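Local structure of foldase protein PrsA (Bacillus subtilis, 4WO7) at the interface of chains A and B. The protein helps secreted proteins to fold outside the cell after translocation and has peptidyl-prolyl cis-trans isomerase activity, which is not essential for its function in vivo. Sequence-based numbering; all coordinates share one arbitrary frame. Chains: chain A/B, Foldase protein PrsA.

The interface of chains A and B. Residues chain A 12-13; chain B 248, 250.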
ATOM      1  N   ALA A  12      18.478 -20.761  -9.981  1.00 83.04           N
ATOM      2  CA  ALA A  12      17.335 -21.560 -10.388  1.00 76.36           C
ATOM      3  C   ALA A  12      17.565 -22.146 -11.769  1.00 79.37           C
ATOM      4  O   ALA A  12      18.008 -21.454 -12.686  1.00 82.80           O
ATOM      5  CB  ALA A  12      16.065 -20.716 -10.375  1.00 73.92           C
ATOM      6  N   LYS A  13      17.247 -23.426 -11.909  1.00 78.59           N
ATOM      7  CA  LYS A  13      17.377 -24.117 -13.180  1.00 83.14           C
ATOM      8  C   LYS A  13      16.016 -24.256 -13.830  1.00 83.08           C
ATOM      9  O   LYS A  13      15.046 -24.671 -13.191  1.00 83.70           O
ATOM     10  CB  LYS A  13      18.027 -25.491 -12.985  1.00 89.32           C
ATOM     11  CG  LYS A  13      18.513 -26.123 -14.280  1.00101.45           C
ATOM     12  CD  LYS A  13      19.107 -27.507 -14.053  1.00112.34           C
ATOM     13  CE  LYS A  13      19.319 -28.244 -15.369  1.00122.73           C
ATOM     14  NZ  LYS A  13      20.344 -27.602 -16.227  1.00127.65           N
TER
ATOM     15  N   GLU B 248      13.385 -25.443 -11.131  1.00 91.88           N
ATOM     16  CA  GLU B 248      14.094 -26.077 -10.025  1.00 94.69           C
ATOM     17  C   GLU B 248      15.021 -25.056  -9.374  1.00 87.69           C
ATOM     18  O   GLU B 248      16.092 -24.739  -9.897  1.00 85.95           O
ATOM     19  CB  GLU B 248      14.877 -27.297 -10.520  1.00102.66           C
ATOM     20  CG  GLU B 248      15.569 -28.111  -9.439  1.00111.02           C
ATOM     21  CD  GLU B 248      16.249 -29.341 -10.012  1.00122.03           C
ATOM     22  OE1 GLU B 248      16.161 -29.553 -11.241  1.00126.39           O
ATOM     23  OE2 GLU B 248      16.875 -30.095  -9.238  1.00126.17           O
ATOM     24  N   LYS B 250      17.707 -24.062  -6.949  1.00106.57           N
ATOM     25  CA  LYS B 250      18.874 -24.709  -6.364  1.00113.55           C
ATOM     26  C   LYS B 250      19.396 -23.971  -5.128  1.00112.92           C
ATOM     27  O   LYS B 250      20.214 -24.510  -4.382  1.00116.78           O
ATOM     28  CB  LYS B 250      19.957 -24.830  -7.450  1.00116.81           C
ATOM     29  CG  LYS B 250      19.661 -25.917  -8.506  1.00126.47           C
ATOM     30  CD  LYS B 250      20.261 -27.266  -8.098  1.00128.78           C
ATOM     31  CE  LYS B 250      19.924 -28.403  -9.071  1.00132.02           C
ATOM     32  NZ  LYS B 250      20.142 -28.114 -10.521  1.00135.64           N
TER
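The backbone N of A:Lys13 gives its hydrogen to the carbonyl O of B:Glu248 at 2.7 Å, nearly straight at the hydrogen (171°). The donor is nevertheless tilted 33° from the carbonyl plane. The same two residues bond a second time in the reverse sense, B:Glu248 N donating to A:Lys13 O at 2.8 Å. This reciprocal pair is an antiparallel beta bridge, and it satisfies the backbone N and O of both residues without using any side-chain polar group. A:Ala12 starts strand 12-14 and contributes almost no contact. The side chain of A:Lys13 leaves the strand with CG anti to the backbone N (chi1 -166°), runs extended as far as CE and turns only at its end. B:Lys250 lies alongside it, pointing the same way; bends at chi2 and chi4 bring its NZ to 3.7 Å from the methylene CD of A:Lys13. The terminal amino nitrogen of B:Lys250 thus meets the aliphatic part of A:Lys13, while the two NZ atoms, of A:Lys13 and B:Lys250, stay 5.7 Å apart. Within chain B, the carboxylate OE2 of B:Glu248 lies 4.0 Å from B:Lys250 NZ and may partly offset that lysine's charge. The carboxylate makes no salt bridge with A:Lys13, B:Glu248 OE1 and A:Lys13 NZ being 6.8 Å apart, so any effect there is at most long-range. The bridge joins strand 12-14 near the N-terminus of chain A to strand 247-249 near the C-terminus of chain B, at the periphery of the PrsA dimer, and the two-fold symmetry repeats it with the chains exchanged.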